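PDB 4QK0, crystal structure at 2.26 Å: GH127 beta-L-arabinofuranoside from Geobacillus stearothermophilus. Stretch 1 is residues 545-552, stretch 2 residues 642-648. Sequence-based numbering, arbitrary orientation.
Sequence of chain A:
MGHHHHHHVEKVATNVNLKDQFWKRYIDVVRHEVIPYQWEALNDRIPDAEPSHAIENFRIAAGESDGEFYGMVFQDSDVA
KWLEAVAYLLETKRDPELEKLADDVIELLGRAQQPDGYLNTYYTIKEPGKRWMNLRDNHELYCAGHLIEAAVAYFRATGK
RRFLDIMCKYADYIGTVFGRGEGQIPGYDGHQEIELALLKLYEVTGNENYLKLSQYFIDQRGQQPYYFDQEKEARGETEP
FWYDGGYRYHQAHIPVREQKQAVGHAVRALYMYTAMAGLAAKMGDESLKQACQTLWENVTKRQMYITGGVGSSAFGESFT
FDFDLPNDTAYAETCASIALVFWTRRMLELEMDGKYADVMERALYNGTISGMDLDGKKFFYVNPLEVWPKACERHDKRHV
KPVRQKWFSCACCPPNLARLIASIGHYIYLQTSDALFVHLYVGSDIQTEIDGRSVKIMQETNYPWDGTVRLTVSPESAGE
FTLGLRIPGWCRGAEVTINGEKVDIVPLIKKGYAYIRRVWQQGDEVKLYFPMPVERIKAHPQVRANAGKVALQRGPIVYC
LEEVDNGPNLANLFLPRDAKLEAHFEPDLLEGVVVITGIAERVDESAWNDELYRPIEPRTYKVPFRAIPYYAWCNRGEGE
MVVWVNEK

Stretch 1 545-552: ANAGKVAL
Stretch 2 642-648: VVWVNEK

The indole of Trp644 is clamped between two short side chains from the other stretch. Ala551 CB stands 3.8 Å from the centroid of the Trp644 six-membered ring, 6° off the ring normal; over the opposite face, Asn546 CB lies 4.2 Å from the same centroid, 18° off the normal. Both are CH-pi contacts. Asn546 (chi1 -59°, chi2 -37°) also brings OD1 to 3.3 Å from Trp644 CG, while that oxygen is hydrogen-bonded elsewhere in the structure. Trp644 uses chi1 -71° (m) and chi2 96°, and has more area covered across the contact, 115 Å², than any other residue.

Asn546 and Ala551 can flank one ring because the chain turns between them. Asn546 (phi/psi -113/10) ends a 3-10 segment, and a type II turn runs from it to Lys549, with Ala547 at -55/128 and Gly548 at 72/13. Lys549 N closes it onto Asn546 O at 2.9 Å. The positive phi of Gly548 by itself favours glycine.

Strand 549-552 then runs extended, with phi from -143° to -98° and psi from 138° to 161°. It meets the strand at Val645-Glu647 in antiparallel register, although the axes are 124° apart in direction and approach to 4.5 Å. Lys549 and Asn646 form the non-hydrogen-bonded pair, their CA atoms 4.4 Å apart; Val550 and Val645 form the hydrogen-bonded pair, CA to CA 5.3 Å. Here Val550 N donates to Val645 O at 2.8 Å (150°), and Val645 N to Val550 O at 2.7 Å (159°). The ladder extends toward the turn through Glu647 N to Gly548 O, 2.9 Å and 154°. Weaker CA-H...O contacts supplement it: Lys549 CA to Val645 O at 3.2 Å and Trp644 CA to Val550 O at 3.5 Å.

Beyond the direct ladder, one water accepts from Leu552 N at 2.7 Å and donates to Val643 O at 2.8 Å, bridging the backbones where Val643 departs from extended geometry (-101/-52).

Val550 (chi1 69°, p) and Val645 (chi1 2°, between wells) share a sheet face, and both are buried, as suits beta-branched apolar residues. Glu647, with chi1 and chi2 both t, brings OE2 to 3.8 Å from Val550 CB; its OE1 is hydrogen-bonded elsewhere. Lys549 (m, t, t, m) lays its aliphatic chain beside the tryptophan, CD 3.8 Å from Trp644 CB. Ala551 CB also packs 4.0 Å from Val643 CG1, its small methyl serving both neighbours. Altogether the stretches bury 601 Å², both sides summed.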

# COMPACT_ATOMS: atom_id res chain seq x y z
N ALA A 545 -7.28 10.66 0.58
CA ALA A 545 -6.33 10.51 1.66
C ALA A 545 -6.41 11.61 2.68
O ALA A 545 -6.02 11.41 3.77
CB ALA A 545 -4.92 10.45 1.09
N ASN A 546 -6.96 12.78 2.32
CA ASN A 546 -6.94 13.94 3.21
C ASN A 546 -8.27 14.40 3.72
O ASN A 546 -8.37 15.45 4.36
CB ASN A 546 -6.14 15.05 2.57
CG ASN A 546 -4.71 14.63 2.27
OD1 ASN A 546 -4.09 13.88 3.07
ND2 ASN A 546 -4.16 15.08 1.15
N ALA A 547 -9.29 13.58 3.49
CA ALA A 547 -10.62 13.78 4.05
C ALA A 547 -10.47 13.88 5.55
O ALA A 547 -9.79 13.05 6.14
CB ALA A 547 -11.50 12.60 3.72
N GLY A 548 -11.01 14.93 6.14
CA GLY A 548 -10.89 15.18 7.57
C GLY A 548 -9.53 15.61 8.09
O GLY A 548 -9.28 15.56 9.31
N LYS A 549 -8.63 15.99 7.19
CA LYS A 549 -7.28 16.35 7.58
C LYS A 549 -6.92 17.72 7.13
O LYS A 549 -7.53 18.23 6.22
CB LYS A 549 -6.27 15.39 7.05
CG LYS A 549 -6.50 13.96 7.47
CD LYS A 549 -5.26 13.19 7.04
CE LYS A 549 -5.46 11.70 6.97
NZ LYS A 549 -5.41 11.15 8.34
N VAL A 550 -5.90 18.30 7.75
CA VAL A 550 -5.48 19.67 7.52
C VAL A 550 -3.96 19.71 7.61
O VAL A 550 -3.36 18.89 8.30
CB VAL A 550 -6.13 20.59 8.54
CG1 VAL A 550 -5.57 20.36 9.92
CG2 VAL A 550 -5.96 22.04 8.19
N ALA A 551 -3.35 20.60 6.82
CA ALA A 551 -1.90 20.78 6.81
C ALA A 551 -1.64 22.17 7.22
O ALA A 551 -2.39 23.10 6.90
CB ALA A 551 -1.30 20.50 5.44
N LEU A 552 -0.53 22.37 7.91
CA LEU A 552 -0.13 23.74 8.23
C LEU A 552 0.92 24.28 7.25
O LEU A 552 1.82 23.57 6.82
CB LEU A 552 0.45 23.78 9.63
CG LEU A 552 -0.55 23.32 10.67
CD1 LEU A 552 0.10 23.33 12.02
CD2 LEU A 552 -1.80 24.18 10.72
N VAL A 642 4.09 13.47 10.40
CA VAL A 642 2.96 13.69 9.54
C VAL A 642 2.89 15.11 9.10
O VAL A 642 3.22 15.98 9.84
CB VAL A 642 1.58 13.36 10.16
CG1 VAL A 642 1.46 11.88 10.41
CG2 VAL A 642 1.37 14.07 11.47
N VAL A 643 2.35 15.30 7.88
CA VAL A 643 2.01 16.60 7.35
C VAL A 643 0.52 16.83 7.50
O VAL A 643 0.09 17.85 8.03
CB VAL A 643 2.37 16.73 5.84
CG1 VAL A 643 1.78 17.99 5.20
CG2 VAL A 643 3.87 16.73 5.68
N TRP A 644 -0.27 15.87 7.02
CA TRP A 644 -1.68 16.04 7.08
C TRP A 644 -2.17 15.54 8.44
O TRP A 644 -2.16 14.34 8.71
CB TRP A 644 -2.35 15.30 5.92
CG TRP A 644 -2.09 15.98 4.66
CD1 TRP A 644 -1.11 15.70 3.75
CD2 TRP A 644 -2.83 17.07 4.13
NE1 TRP A 644 -1.17 16.57 2.72
CE2 TRP A 644 -2.25 17.41 2.91
CE3 TRP A 644 -3.95 17.78 4.56
CZ2 TRP A 644 -2.72 18.44 2.11
CZ3 TRP A 644 -4.44 18.78 3.77
CH2 TRP A 644 -3.80 19.13 2.55
N VAL A 645 -2.65 16.44 9.26
CA VAL A 645 -3.13 16.07 10.58
C VAL A 645 -4.65 16.04 10.66
O VAL A 645 -5.33 16.84 10.01
CB VAL A 645 -2.38 16.85 11.73
CG1 VAL A 645 -1.37 17.84 11.25
CG2 VAL A 645 -3.28 17.45 12.77
N ASN A 646 -5.17 15.07 11.39
CA ASN A 646 -6.57 14.98 11.66
C ASN A 646 -7.15 16.21 12.30
O ASN A 646 -6.59 16.77 13.18
CB ASN A 646 -6.92 13.78 12.51
CG ASN A 646 -6.74 12.50 11.79
OD1 ASN A 646 -5.97 11.71 12.18
ND2 ASN A 646 -7.46 12.31 10.76
N GLU A 647 -8.31 16.59 11.83
CA GLU A 647 -8.96 17.78 12.25
C GLU A 647 -10.05 17.52 13.26
O GLU A 647 -10.74 16.55 13.21
CB GLU A 647 -9.47 18.51 11.01
CG GLU A 647 -10.12 19.85 11.20
CD GLU A 647 -9.97 20.81 10.01
OE1 GLU A 647 -10.51 20.55 8.94
OE2 GLU A 647 -9.33 21.84 10.17
N LYS A 648 -10.12 18.41 14.24
CA LYS A 648 -11.20 18.60 15.20
C LYS A 648 -11.70 17.42 15.98
O LYS A 648 -11.66 17.45 17.20
CB LYS A 648 -12.35 19.39 14.60
CG LYS A 648 -13.49 18.55 14.07
CD LYS A 648 -14.83 19.11 14.50
CE LYS A 648 -15.71 18.05 15.13
NZ LYS A 648 -16.04 18.41 16.52
O HOH W 1 1.24 20.38 8.36